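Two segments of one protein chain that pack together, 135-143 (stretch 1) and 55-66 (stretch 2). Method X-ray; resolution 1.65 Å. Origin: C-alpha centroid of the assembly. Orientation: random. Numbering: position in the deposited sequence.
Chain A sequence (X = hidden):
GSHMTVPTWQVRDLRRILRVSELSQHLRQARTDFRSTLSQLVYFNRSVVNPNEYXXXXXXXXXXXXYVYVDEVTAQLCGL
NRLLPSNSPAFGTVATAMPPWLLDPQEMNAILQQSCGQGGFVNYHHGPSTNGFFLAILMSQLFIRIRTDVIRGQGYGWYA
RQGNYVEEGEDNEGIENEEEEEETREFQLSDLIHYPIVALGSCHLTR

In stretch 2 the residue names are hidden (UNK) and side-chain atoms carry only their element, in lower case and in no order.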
ATOM      1  N   LEU A 135      -2.753  -4.189  -2.846  1.00  8.14           N
ATOM      2  CA  LEU A 135      -3.243  -3.756  -1.546  1.00  9.16           C
ATOM      3  C   LEU A 135      -3.462  -2.248  -1.652  1.00  9.14           C
ATOM      4  O   LEU A 135      -2.567  -1.515  -2.069  1.00  9.88           O
ATOM      5  CB  LEU A 135      -2.186  -4.053  -0.468  1.00  9.41           C
ATOM      6  CG  LEU A 135      -1.764  -5.526  -0.347  1.00 10.98           C
ATOM      7  CD1 LEU A 135      -0.567  -5.665   0.584  1.00 12.74           C
ATOM      8  CD2 LEU A 135      -2.937  -6.360   0.127  1.00 12.26           C
ATOM      9  N   ALA A 136      -4.657  -1.788  -1.306  1.00  8.76           N
ATOM     10  CA  ALA A 136      -4.947  -0.358  -1.259  1.00  8.93           C
ATOM     11  C   ALA A 136      -4.792   0.124   0.178  1.00  9.36           C
ATOM     12  O   ALA A 136      -5.378  -0.450   1.108  1.00  9.35           O
ATOM     13  CB  ALA A 136      -6.352  -0.090  -1.798  1.00  9.06           C
ATOM     14  N   ILE A 137      -3.993   1.177   0.359  1.00  9.06           N
ATOM     15  CA  ILE A 137      -3.678   1.669   1.692  1.00  9.09           C
ATOM     16  C   ILE A 137      -3.819   3.174   1.804  1.00  9.11           C
ATOM     17  O   ILE A 137      -3.813   3.889   0.792  1.00  9.45           O
ATOM     18  CB  ILE A 137      -2.223   1.308   2.116  1.00  8.93           C
ATOM     19  CG1 ILE A 137      -1.193   1.949   1.158  1.00  9.32           C
ATOM     20  CG2 ILE A 137      -2.054  -0.225   2.276  1.00  9.41           C
ATOM     21  CD1 ILE A 137       0.234   1.946   1.736  1.00  9.78           C
ATOM     22  N   LEU A 138      -3.973   3.632   3.041  1.00  9.52           N
ATOM     23  CA  LEU A 138      -3.711   5.019   3.388  1.00 10.25           C
ATOM     24  C   LEU A 138      -2.338   5.033   4.049  1.00 10.19           C
ATOM     25  O   LEU A 138      -2.039   4.204   4.922  1.00 10.98           O
ATOM     26  CB  LEU A 138      -4.795   5.549   4.324  1.00 10.76           C
ATOM     27  CG  LEU A 138      -6.120   5.738   3.581  1.00 11.39           C
ATOM     28  CD1 LEU A 138      -7.273   5.793   4.560  1.00 13.90           C
ATOM     29  CD2 LEU A 138      -6.099   6.994   2.702  1.00 13.04           C
ATOM     30  N   MET A 139      -1.478   5.937   3.586  1.00  9.79           N
ATOM     31  CA  MET A 139      -0.084   5.951   4.027  1.00  9.62           C
ATOM     32  C   MET A 139       0.099   6.659   5.370  1.00  9.93           C
ATOM     33  O   MET A 139      -0.593   7.641   5.680  1.00 10.78           O
ATOM     34  CB  MET A 139       0.790   6.639   2.979  1.00  9.21           C
ATOM     35  CG  MET A 139       0.926   5.811   1.715  1.00  9.65           C
ATOM     36  SD  MET A 139       1.860   6.675   0.440  1.00 10.91           S
ATOM     37  CE  MET A 139       0.853   8.144   0.252  1.00 11.12           C
ATOM     38  N   SER A 140       1.033   6.129   6.156  1.00 10.16           N
ATOM     39  CA  SER A 140       1.441   6.740   7.411  1.00 10.58           C
ATOM     40  C   SER A 140       2.408   7.903   7.167  1.00 11.06           C
ATOM     41  O   SER A 140       2.815   8.161   6.031  1.00 11.65           O
ATOM     42  CB  SER A 140       2.133   5.696   8.278  1.00 10.74           C
ATOM     43  OG  SER A 140       3.419   5.434   7.749  1.00 11.27           O
ATOM     44  N   GLN A 141       2.806   8.582   8.237  1.00 11.35           N
ATOM     45  CA  GLN A 141       3.716   9.715   8.097  1.00 11.60           C
ATOM     46  C   GLN A 141       5.128   9.250   7.714  1.00 11.75           C
ATOM     47  O   GLN A 141       5.970  10.067   7.339  1.00 13.16           O
ATOM     48  CB  GLN A 141       3.726  10.597   9.352  1.00 12.39           C
ATOM     49  CG  GLN A 141       4.736  10.189  10.435  1.00 12.56           C
ATOM     50  CD  GLN A 141       4.276   9.032  11.334  1.00 12.68           C
ATOM     51  OE1 GLN A 141       3.483   8.174  10.940  1.00 12.18           O
ATOM     52  NE2 GLN A 141       4.810   9.004  12.547  1.00 13.17           N
ATOM     53  N   LEU A 142       5.373   7.942   7.793  1.00 11.35           N
ATOM     54  CA  LEU A 142       6.691   7.397   7.446  1.00 12.43           C
ATOM     55  C   LEU A 142       6.889   7.195   5.946  1.00 12.18           C
ATOM     56  O   LEU A 142       7.998   6.868   5.500  1.00 13.56           O
ATOM     57  CB  LEU A 142       6.972   6.104   8.212  1.00 12.28           C
ATOM     58  CG  LEU A 142       6.920   6.205   9.735  1.00 13.95           C
ATOM     59  CD1 LEU A 142       7.203   4.846  10.326  1.00 14.86           C
ATOM     60  CD2 LEU A 142       7.906   7.236  10.273  1.00 16.03           C
ATOM     61  N   PHE A 143       5.827   7.364   5.163  1.00 11.70           N
ATOM     62  CA  PHE A 143       5.972   7.332   3.709  1.00 11.31           C
ATOM     63  C   PHE A 143       6.407   8.716   3.230  1.00 12.55           C
ATOM     64  O   PHE A 143       5.762   9.728   3.553  1.00 14.10           O
ATOM     65  CB  PHE A 143       4.643   6.962   3.047  1.00 10.80           C
ATOM     66  CG  PHE A 143       4.321   5.481   3.090  1.00 10.59           C
ATOM     67  CD1 PHE A 143       3.722   4.919   4.223  1.00 10.60           C
ATOM     68  CD2 PHE A 143       4.599   4.654   2.000  1.00 10.44           C
ATOM     69  CE1 PHE A 143       3.405   3.551   4.261  1.00 11.50           C
ATOM     70  CE2 PHE A 143       4.289   3.295   2.030  1.00 10.76           C
ATOM     71  CZ  PHE A 143       3.674   2.743   3.168  1.00 10.09           C
ATOM     72  N   UNK A  55       2.664   2.622  19.154  1.00 14.10           N
ATOM     73  CA  UNK A  55       3.968   3.160  18.732  1.00 13.94           C
ATOM     74  C   UNK A  55       3.785   4.510  18.022  1.00 13.76           C
ATOM     75  O   UNK A  55       2.701   5.104  18.087  1.00 14.35           O
ATOM     76  c   UNK A  55       4.799   2.131  17.930  1.00 13.23           C
ATOM     77  c   UNK A  55       4.267   1.870  16.514  1.00 12.77           C
ATOM     78  o   UNK A  55       4.751   0.889  15.904  1.00 13.57           O
ATOM     79  o   UNK A  55       3.407   2.628  15.997  1.00 12.25           O
ATOM     80  N   UNK A  56       4.827   5.004  17.362  1.00 13.35           N
ATOM     81  CA  UNK A  56       4.772   6.368  16.829  1.00 14.37           C
ATOM     82  C   UNK A  56       4.169   6.494  15.421  1.00 13.49           C
ATOM     83  O   UNK A  56       4.000   7.611  14.931  1.00 13.96           O
ATOM     84  o   UNK A  56       7.826   6.970  18.569  1.00 19.16           O
ATOM     85  c   UNK A  56       6.642   7.262  18.281  1.00 17.27           C
ATOM     86  c   UNK A  56       6.155   7.021  16.868  1.00 15.08           C
ATOM     87  o   UNK A  56       5.844   7.748  19.113  1.00 19.18           O
ATOM     88  N   UNK A  57       3.839   5.374  14.785  1.00 12.61           N
ATOM     89  CA  UNK A  57       3.376   5.415  13.386  1.00 12.06           C
ATOM     90  C   UNK A  57       1.872   5.666  13.310  1.00 12.05           C
ATOM     91  O   UNK A  57       1.097   4.990  13.992  1.00 12.77           O
ATOM     92  o   UNK A  57       4.688   2.134  10.938  1.00 12.16           O
ATOM     93  c   UNK A  57       3.742   4.126  12.646  1.00 11.38           C
ATOM     94  o   UNK A  57       4.200   3.223   9.093  1.00 11.35           O
ATOM     95  c   UNK A  57       3.539   4.238  11.139  1.00 11.31           C
ATOM     96  c   UNK A  57       4.188   3.108  10.337  1.00 11.53           C
ATOM     97  N   UNK A  58       1.459   6.628  12.486  1.00 12.09           N
ATOM     98  CA  UNK A  58       0.035   6.944  12.356  1.00 12.93           C
ATOM     99  C   UNK A  58      -0.355   7.151  10.901  1.00 13.20           C
ATOM    100  O   UNK A  58       0.444   7.655  10.111  1.00 12.31           O
ATOM    101  c   UNK A  58       1.552   9.875  13.411  1.00 16.25           C
ATOM    102  c   UNK A  58      -0.120  10.230  11.738  1.00 15.99           C
ATOM    103  c   UNK A  58      -0.330   8.179  13.196  1.00 14.15           C
ATOM    104  c   UNK A  58       1.673  11.800  11.955  1.00 17.08           C
ATOM    105  c   UNK A  58       2.205  11.055  13.002  1.00 16.67           C
ATOM    106  c   UNK A  58       0.515  11.398  11.328  1.00 17.26           C
ATOM    107  o   UNK A  58       2.276  12.967  11.517  1.00 19.23           O
ATOM    108  c   UNK A  58       0.384   9.449  12.771  1.00 15.01           C
ATOM    109  N   UNK A  59      -1.563   6.724  10.552  1.00 13.79           N
ATOM    110  CA  UNK A  59      -2.091   6.942   9.213  1.00 15.25           C
ATOM    111  C   UNK A  59      -2.739   8.297   9.151  1.00 16.72           C
ATOM    112  O   UNK A  59      -3.421   8.718  10.090  1.00 16.63           O
ATOM    113  c   UNK A  59      -3.147   5.892   8.838  1.00 14.96           C
ATOM    114  c   UNK A  59      -2.814   4.410   8.976  1.00 16.00           C
ATOM    115  c   UNK A  59      -3.974   3.581   8.436  1.00 16.33           C
ATOM    116  c   UNK A  59      -1.532   4.064   8.252  1.00 16.73           C
ATOM    117  N   UNK A  60      -2.548   8.942   8.002  1.00 18.48           N
ATOM    118  CA  UNK A  60      -3.220  10.180   7.668  1.00 20.50           C
ATOM    119  C   UNK A  60      -4.317   9.778   6.686  1.00 19.82           C
ATOM    120  O   UNK A  60      -4.034   9.436   5.542  1.00 19.91           O
ATOM    121  c   UNK A  60      -0.947  11.581   7.763  1.00 22.72           C
ATOM    122  c   UNK A  60       0.047  10.440   7.908  1.00 24.83           C
ATOM    123  c   UNK A  60      -0.273  12.728   7.035  1.00 23.16           C
ATOM    124  c   UNK A  60      -2.228  11.157   7.012  1.00 20.79           C
ATOM    125  N   UNK A  61      -5.560   9.771   7.147  1.00 19.59           N
ATOM    126  CA  UNK A  61      -6.649   9.224   6.336  1.00 20.10           C
ATOM    127  C   UNK A  61      -7.365  10.266   5.474  1.00 20.15           C
ATOM    128  O   UNK A  61      -8.215   9.909   4.654  1.00 20.19           O
ATOM    129  o   UNK A  61      -8.150   9.394   8.198  1.00 24.45           O
ATOM    130  c   UNK A  61      -7.654   8.507   7.224  1.00 20.38           C
ATOM    131  N   UNK A  62      -7.021  11.541   5.670  1.00 20.04           N
ATOM    132  CA  UNK A  62      -7.473  12.630   4.790  1.00 20.12           C
ATOM    133  C   UNK A  62      -6.574  12.738   3.557  1.00 19.88           C
ATOM    134  O   UNK A  62      -6.052  13.821   3.231  1.00 21.28           O
ATOM    135  o   UNK A  62      -9.628  13.431   6.348  1.00 22.48           O
ATOM    136  o   UNK A  62      -8.455  14.945   7.429  1.00 20.04           O
ATOM    137  c   UNK A  62      -7.454  13.967   5.524  1.00 20.75           C
ATOM    138  c   UNK A  62      -8.592  14.118   6.504  1.00 21.45           C
ATOM    139  N   UNK A  63      -6.372  11.617   2.886  1.00 18.39           N
ATOM    140  CA  UNK A  63      -5.678  11.622   1.612  1.00 17.75           C
ATOM    141  C   UNK A  63      -6.255  10.498   0.782  1.00 16.42           C
ATOM    142  O   UNK A  63      -7.036   9.695   1.290  1.00 16.72           O
ATOM    143  c   UNK A  63      -3.719  10.108   2.346  1.00 16.96           C
ATOM    144  c   UNK A  63      -2.217  10.016   2.573  1.00 18.18           C
ATOM    145  n   UNK A  63      -1.433  10.359   1.550  1.00 19.57           N
ATOM    146  c   UNK A  63      -4.162  11.463   1.796  1.00 17.31           C
ATOM    147  o   UNK A  63      -1.768   9.645   3.667  1.00 20.57           O
ATOM    148  N   UNK A  64      -5.894  10.467  -0.494  1.00 15.82           N
ATOM    149  CA  UNK A  64      -6.368   9.427  -1.394  1.00 15.26           C
ATOM    150  C   UNK A  64      -5.644   8.122  -1.097  1.00 13.47           C
ATOM    151  O   UNK A  64      -4.558   8.117  -0.508  1.00 13.06           O
ATOM    152  c   UNK A  64      -6.622  11.518  -4.659  1.00 24.31           C
ATOM    153  n   UNK A  64      -5.487  12.597  -7.014  1.00 29.31           N
ATOM    154  n   UNK A  64      -5.213  11.855  -4.845  1.00 27.60           N
ATOM    155  c   UNK A  64      -6.146   9.841  -2.849  1.00 16.28           C
ATOM    156  c   UNK A  64      -4.704  12.357  -5.967  1.00 28.88           C
ATOM    157  n   UNK A  64      -3.409  12.625  -6.034  1.00 29.19           N
ATOM    158  c   UNK A  64      -6.913  11.089  -3.233  1.00 19.70           C
ATOM    159  N   UNK A  65      -6.249   7.021  -1.524  1.00 12.32           N
ATOM    160  CA  UNK A  65      -5.597   5.725  -1.464  1.00 11.95           C
ATOM    161  C   UNK A  65      -4.347   5.693  -2.334  1.00 11.43           C
ATOM    162  O   UNK A  65      -4.286   6.339  -3.397  1.00 12.22           O
ATOM    163  c   UNK A  65      -7.831   4.406  -1.130  1.00 12.40           C
ATOM    164  c   UNK A  65      -6.553   4.632  -1.940  1.00 11.87           C
ATOM    165  c   UNK A  65      -7.511   3.923   0.294  1.00 13.93           C
ATOM    166  c   UNK A  65      -8.713   3.399  -1.849  1.00 12.62           C
ATOM    167  N   UNK A  66      -3.357   4.938  -1.881  1.00 10.49           N
ATOM    168  CA  UNK A  66      -2.235   4.535  -2.742  1.00  9.87           C
ATOM    169  C   UNK A  66      -2.153   3.011  -2.758  1.00  9.91           C
ATOM    170  O   UNK A  66      -2.828   2.332  -1.963  1.00  9.65           O
ATOM    171  o   UNK A  66      -0.628   4.917  -0.948  1.00 10.79           O
ATOM    172  c   UNK A  66      -0.895   5.183  -2.331  1.00  9.97           C
ATOM    173  c   UNK A  66      -0.948   6.711  -2.562  1.00 10.60           C
TER
HETATM  174  O   HOH W   1      -2.331   6.852   0.874  1.00 12.21           O

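Position 55 carries two carbons, the second bearing two oxygens, and touches nothing on stretch 1. That short carboxylate is Asp55. Its OD1 accepts a hydrogen bond from the backbone N of position 57, 3.0 Å away, and its other oxygen is bound elsewhere in the structure.

Position 56 has the same atoms, two carbons and two oxygens on the second, with the end of the side chain leading away from stretch 1. This is Asp56, and its backbone matters more here: its O accepts a hydrogen bond from Gln141 NE2 at 2.9 Å.

At position 57 three carbons run out in an extended chain, the third carrying two oxygens, one of which reaches Ser140 OG. The longer carboxylate makes it Glu57, chi1 and chi2 both t. Ser140 OG donates to Glu57 OE2 at 2.7 Å, while Leu142 CD1 lies 3.5 Å from Glu57 CD.

Position 58 shows one carbon, then a six-carbon ring bearing one oxygen, with the amide of Gln141 over one ring face. Tyr58 fits, and Gln141 CD approaches its CE2 to 3.3 Å. Its backbone N donates to Gln141 OE1 at 3.0 Å, nearly straight at 178°, and its O accepts from Gln141 N at 3.2 Å.

Four carbons forked at the second mark position 59, one fork tip facing the Leu138 carbonyl. Since the branch is not at CB, this is Leu59, whose CD2 sits 3.4 Å from Leu138 O.

Position 60 repeats the four-carbon fork, this time with a tip against the backbone of the turn at Gln141. It is Leu60, with CD1 3.3 Å from Gln141 N; its own N makes a weak hydrogen bond to Met139 O at 3.3 Å.

A single carbon and one oxygen at position 61 give Ser61, whose CB lies 3.8 Å from Leu138 CD1.

Position 62, two carbons ending in two oxygens, points away and makes no contact: Asp62.

Position 63 has three carbons, the third with one oxygen and one nitrogen, directed toward Leu138 and Met139. This is Gln63; its CG lies 3.9 Å from Leu138 CD2.

Three carbons, a nitrogen, then a carbon with two more nitrogens, with CA-to-CB pointing away from stretch 1, identify position 64 as Arg64; its backbone O lies 3.7 Å from Leu138 CD2.

Position 65, four carbons forked at the second, meets Ala136 and Leu138. As Leu65 it places CD2 4.0 Å from Leu138 CG.

At position 66 the first carbon carries one oxygen and one carbon, beside Met139. Thr66 OG1 is 3.2 Å from Met139 CG.

The contact follows a simple rule: backbone pairing at two places, side chains between. Ile137 and Thr66 form an antiparallel pair, with Ile137 N to Thr66 O at 2.8 Å and Thr66 N to Ile137 O at 2.9 Å. Ser140 and Leu59 form a single bridge. Between these pairings, Leu138 fills the space against Leu65 and Ser61, and one water takes a hydrogen bond from Met139 N while donating to Arg64 O. Gln141 extends the pairing with its side-chain amide, binding two backbone positions at once.

Stretch 2, residues 55-66: DDEYLLSDQRLT
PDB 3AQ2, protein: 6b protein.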